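Long-range contacts in endo-beta-N-acetylglucosaminidase F1 (PDB 6TCV), which probably hydrolyses high-mannose N-glycans between the two N-acetylglucosamines of their chitobiose core: residues Glu38-Thr43 with Lys153-Ala158; Gly192-Asp197 with Arg240-Leu245. The protein carries 2 engineered substitutions. One frame throughout, in Å; residues are numbered along the deposited sequence. Where two conformers were deposited one is given.

Contact 1 joins the ends of two parallel strands in the N-terminal part of the chain; contact 2 lies at the start of two parallel strands of the (beta/alpha)8-type barrel that follows, as in GH18 relatives. Their centres are about 14 Å apart. One salt bridge ties them together: E38 OE2 of contact 1 meets K243 NZ of contact 2 at 2.9 Å. Packing adds a second touch, where A158 CB rests 3.9 Å from G241 N. The ends of the two sheets are thus joined by direct contact. The glycan is more distant: the side chain of W196 in contact 2 stays about 13 Å from a bound N-acetylglucosamine.

Contact 1. Residues Glu38-Thr43 with Lys153-Ala158; sequences ELHGET and KDMRNA
Two neighbouring parallel strands, 34-39 and 147-154, run out together here, and the backbone ladder between them gives way to turns. E38 pairs with K153 and L39 with D154. L39 N gives a nearly straight bond to K153 O (2.8 Å, 176°), and L39 O takes M155 N in its carbonyl plane at 2.9 Å, so both polar backbone atoms of L39 are taken up by the 153-155 backbone. On one face of the ladder the E38 and K153 side chains run alongside each other, but their charges form only a long salt bridge, OE2 to NZ 4.0 Å; the stronger partner of E38 is K243. M155 CG packs 3.9 Å from E38 CB. M155 CB lies obliquely against the H40 ring. A water in the plane of that ring, at its edge, joins H40 ND1 to M155 O, to which it donates.

Beyond the ladder, R156 lays its aliphatic part along the H40-G41 backbone, CG against H40 C and CD 3.7 Å from G41 O. Its bend at chi3 (-65°) turns the guanidinium back to D154, which it grips in a two-pronged salt bridge, NE to OD1 and NH2 to OD2, both 3.0 Å. D154 OD1 also accepts R156 N, closing an Asx turn; the two donors reach OD1 from opposite faces of the carboxylate. This double hold fixes the rotation of the carboxylate and should offset its charge. A type I turn from M155 to A158 then leads the chain away.

Around this strand end, L39 packs on Y85 and A115, and R156 also on A115. The ring of H40 stacks with Y162, while strand 147-154 has strand 125-130 as its antiparallel neighbour.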
# COMPACT_ATOMS: atom_id res chain seq x y z
N GLU A 38 -3.61 -6.88 10.57
CA GLU A 38 -2.39 -7.67 10.51
C GLU A 38 -2.05 -8.05 11.95
O GLU A 38 -1.72 -7.18 12.77
CB GLU A 38 -1.26 -6.83 9.93
CG GLU A 38 -1.50 -6.56 8.49
CD GLU A 38 -0.46 -5.66 7.84
OE1 GLU A 38 0.68 -5.59 8.34
OE2 GLU A 38 -0.78 -5.08 6.80
N LEU A 39 -1.99 -9.35 12.23
CA LEU A 39 -1.70 -9.84 13.57
C LEU A 39 -0.19 -9.92 13.75
O LEU A 39 0.49 -10.64 13.02
CB LEU A 39 -2.33 -11.21 13.83
CG LEU A 39 -3.86 -11.21 13.76
CD1 LEU A 39 -4.33 -12.67 13.89
CD2 LEU A 39 -4.50 -10.32 14.83
N HIS A 40 0.35 -9.13 14.68
CA HIS A 40 1.77 -9.22 15.01
C HIS A 40 1.97 -9.90 16.35
O HIS A 40 3.12 -10.08 16.75
CB HIS A 40 2.42 -7.82 15.04
CG HIS A 40 2.26 -7.09 13.75
ND1 HIS A 40 3.05 -7.37 12.67
CD2 HIS A 40 1.39 -6.13 13.35
CE1 HIS A 40 2.66 -6.65 11.63
NE2 HIS A 40 1.69 -5.84 12.04
N GLY A 41 0.90 -10.30 17.00
CA GLY A 41 0.93 -10.99 18.28
C GLY A 41 -0.26 -11.92 18.33
O GLY A 41 -0.98 -12.09 17.34
N GLU A 42 -0.50 -12.46 19.52
CA GLU A 42 -1.57 -13.44 19.69
C GLU A 42 -2.95 -12.84 19.81
O GLU A 42 -3.94 -13.55 19.56
CB GLU A 42 -1.36 -14.21 20.97
CG GLU A 42 -0.24 -15.14 20.87
CD GLU A 42 0.40 -15.35 22.22
OE1 GLU A 42 0.08 -16.37 22.89
OE2 GLU A 42 1.21 -14.45 22.58
N THR A 43 -3.07 -11.55 20.16
CA THR A 43 -4.39 -10.93 20.24
C THR A 43 -4.45 -9.56 19.59
O THR A 43 -3.45 -8.84 19.49
CB THR A 43 -4.83 -10.72 21.72
OG1 THR A 43 -3.90 -9.84 22.38
CG2 THR A 43 -4.95 -12.03 22.48
N LYS A 153 -4.86 -11.07 8.51
CA LYS A 153 -3.64 -11.73 8.09
C LYS A 153 -2.72 -11.99 9.28
O LYS A 153 -2.56 -11.12 10.13
CB LYS A 153 -2.87 -10.83 7.12
CG LYS A 153 -3.77 -10.24 6.03
CD LYS A 153 -3.14 -9.16 5.15
CE LYS A 153 -1.67 -9.32 4.88
NZ LYS A 153 -1.21 -8.05 4.22
N ASP A 154 -2.21 -13.20 9.40
CA ASP A 154 -1.24 -13.52 10.45
C ASP A 154 0.16 -13.16 9.97
O ASP A 154 0.69 -13.81 9.06
CB ASP A 154 -1.39 -14.99 10.83
CG ASP A 154 -0.44 -15.44 11.93
OD1 ASP A 154 0.28 -14.63 12.51
OD2 ASP A 154 -0.54 -16.64 12.29
N MET A 155 0.78 -12.17 10.62
CA MET A 155 2.09 -11.71 10.23
C MET A 155 3.16 -12.01 11.27
O MET A 155 4.26 -11.44 11.22
CB MET A 155 2.08 -10.21 9.90
CG MET A 155 1.11 -9.78 8.80
SD MET A 155 1.59 -10.45 7.23
CE MET A 155 3.09 -9.67 6.66
N ARG A 156 2.88 -12.92 12.18
CA ARG A 156 3.80 -13.15 13.30
C ARG A 156 5.15 -13.64 12.82
O ARG A 156 6.17 -13.38 13.46
CB ARG A 156 3.19 -14.13 14.29
CG ARG A 156 2.13 -13.52 15.15
CD ARG A 156 1.52 -14.52 16.02
NE ARG A 156 0.78 -15.57 15.33
CZ ARG A 156 0.29 -16.64 15.89
NH1 ARG A 156 0.49 -16.84 17.18
NH2 ARG A 156 -0.41 -17.49 15.15
N ASN A 157 5.16 -14.41 11.73
CA ASN A 157 6.41 -14.94 11.17
C ASN A 157 7.06 -14.06 10.10
O ASN A 157 7.96 -14.56 9.41
CB ASN A 157 6.29 -16.41 10.76
CG ASN A 157 5.95 -17.31 11.95
OD1 ASN A 157 6.42 -17.05 13.04
ND2 ASN A 157 5.28 -18.42 11.72
N ALA A 158 6.42 -12.99 9.69
CA ALA A 158 6.90 -12.05 8.67
C ALA A 158 7.09 -10.67 9.30
O ALA A 158 6.41 -9.74 8.89
CB ALA A 158 5.98 -12.01 7.48
O HOH W 1 4.84 -9.22 12.84

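Contact 2. Residues Gly192-Asp197 with Arg240-Leu245; sequences GKLLWD and RGVKVL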
# COMPACT_ATOMS: atom_id res chain seq x y z
N GLY A 192 18.30 -4.45 13.90
CA GLY A 192 18.00 -5.41 12.89
C GLY A 192 16.71 -5.24 12.14
O GLY A 192 16.52 -5.91 11.12
N LYS A 193 15.79 -4.38 12.58
CA LYS A 193 14.55 -4.18 11.84
C LYS A 193 14.79 -3.57 10.47
O LYS A 193 15.62 -2.68 10.32
CB LYS A 193 13.59 -3.28 12.65
CG LYS A 193 13.04 -4.00 13.88
CD LYS A 193 12.07 -5.09 13.53
CE LYS A 193 11.45 -5.73 14.77
NZ LYS A 193 10.45 -6.71 14.38
N LEU A 194 14.00 -3.97 9.49
CA LEU A 194 14.08 -3.35 8.16
C LEU A 194 13.38 -1.99 8.21
O LEU A 194 12.28 -1.83 8.78
CB LEU A 194 13.36 -4.19 7.12
CG LEU A 194 14.07 -5.50 6.80
CD1 LEU A 194 13.15 -6.43 5.99
CD2 LEU A 194 15.35 -5.27 6.07
N LEU A 195 14.02 -0.98 7.63
CA LEU A 195 13.50 0.38 7.65
C LEU A 195 12.25 0.54 6.80
O LEU A 195 11.33 1.25 7.22
CB LEU A 195 14.59 1.34 7.14
CG LEU A 195 14.25 2.81 7.12
CD1 LEU A 195 13.98 3.32 8.51
CD2 LEU A 195 15.36 3.59 6.46
N TRP A 196 12.22 -0.03 5.60
CA TRP A 196 11.21 0.33 4.59
C TRP A 196 10.07 -0.67 4.59
O TRP A 196 10.12 -1.75 4.00
CB TRP A 196 11.83 0.43 3.20
CG TRP A 196 12.90 1.46 3.11
CD1 TRP A 196 14.25 1.22 3.06
CD2 TRP A 196 12.75 2.89 3.10
NE1 TRP A 196 14.93 2.42 3.01
CE2 TRP A 196 14.04 3.45 3.02
CE3 TRP A 196 11.66 3.77 3.11
CZ2 TRP A 196 14.26 4.81 2.98
CZ3 TRP A 196 11.89 5.11 3.03
CH2 TRP A 196 13.17 5.62 2.98
N ASP A 197 8.97 -0.28 5.24
CA ASP A 197 7.78 -1.12 5.38
C ASP A 197 7.13 -1.42 4.04
O ASP A 197 6.54 -2.49 3.86
CB ASP A 197 6.74 -0.39 6.25
CG ASP A 197 7.24 -0.08 7.64
OD1 ASP A 197 8.12 0.78 7.78
OD2 ASP A 197 6.71 -0.71 8.60
N ARG A 240 9.89 -11.33 4.57
CA ARG A 240 10.38 -10.57 5.72
C ARG A 240 9.41 -9.48 6.12
O ARG A 240 9.72 -8.67 7.02
CB ARG A 240 11.76 -9.96 5.43
CG ARG A 240 12.83 -11.01 5.26
CD ARG A 240 14.15 -10.39 4.87
NE ARG A 240 15.15 -11.43 4.67
CZ ARG A 240 16.29 -11.56 5.34
NH1 ARG A 240 16.67 -10.73 6.25
NH2 ARG A 240 17.09 -12.56 5.00
N GLY A 241 8.23 -9.43 5.53
CA GLY A 241 7.20 -8.52 5.98
C GLY A 241 7.12 -7.23 5.22
O GLY A 241 6.29 -6.38 5.55
N VAL A 242 7.97 -7.03 4.21
CA VAL A 242 7.91 -5.81 3.39
C VAL A 242 6.73 -5.95 2.42
O VAL A 242 6.53 -7.02 1.81
CB VAL A 242 9.22 -5.65 2.60
CG1 VAL A 242 9.18 -4.46 1.68
CG2 VAL A 242 10.41 -5.54 3.54
N LYS A 243 5.97 -4.87 2.25
CA LYS A 243 4.89 -4.87 1.27
C LYS A 243 5.41 -4.34 -0.05
O LYS A 243 5.92 -3.20 -0.10
CB LYS A 243 3.73 -4.01 1.76
CG LYS A 243 3.07 -4.54 3.02
CD LYS A 243 1.90 -3.67 3.42
CE LYS A 243 1.05 -4.34 4.49
NZ LYS A 243 1.83 -4.61 5.70
N VAL A 244 5.24 -5.13 -1.12
CA VAL A 244 5.77 -4.82 -2.44
C VAL A 244 4.60 -4.39 -3.31
O VAL A 244 3.69 -5.18 -3.58
CB VAL A 244 6.52 -6.00 -3.06
CG1 VAL A 244 6.97 -5.64 -4.48
CG2 VAL A 244 7.70 -6.39 -2.20
N LEU A 245 4.62 -3.14 -3.77
CA LEU A 245 3.56 -2.59 -4.59
C LEU A 245 4.03 -2.45 -6.02
O LEU A 245 5.19 -2.11 -6.29
CB LEU A 245 3.13 -1.19 -4.12
CG LEU A 245 2.86 -1.01 -2.64
CD1 LEU A 245 2.28 0.35 -2.33
CD2 LEU A 245 1.95 -2.09 -2.09
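R240 meets L194 through its first side-chain carbon: CB lies 3.8 Å from L194 CD1, the two side chains set roughly perpendicular. G241 follows with positive phi, the C-prime residue of a Schellman motif that ends helix 235-238 and turns the chain toward its strand. V242 brings both methyls to the contact. CG1, anti to the backbone N (chi1 177°), touches W196 O at 3.7 Å, while CG2 packs against L194 CD1 at 3.8 Å. With an alanine here, both methyl contacts would be lost, which would probably open a gap between L194 and the W196 carbonyl. K243 N then gives a nearly straight hydrogen bond (178°) to D197 O, 2.9 Å away. K243 CB lies beside the same oxygen, but its amine has its salt bridge with E38. The D197 carboxylate is held elsewhere, by K163, G170 and Q169. V244 and L245 carry the strand onward, L245 pairing with V199. This helix-to-strand step is the second half of a beta-alpha-beta unit, from strand 198-209 through the helices to the parallel strand 243-249, in a (beta/alpha)8-type barrel, as in GH18 endoglycosidases.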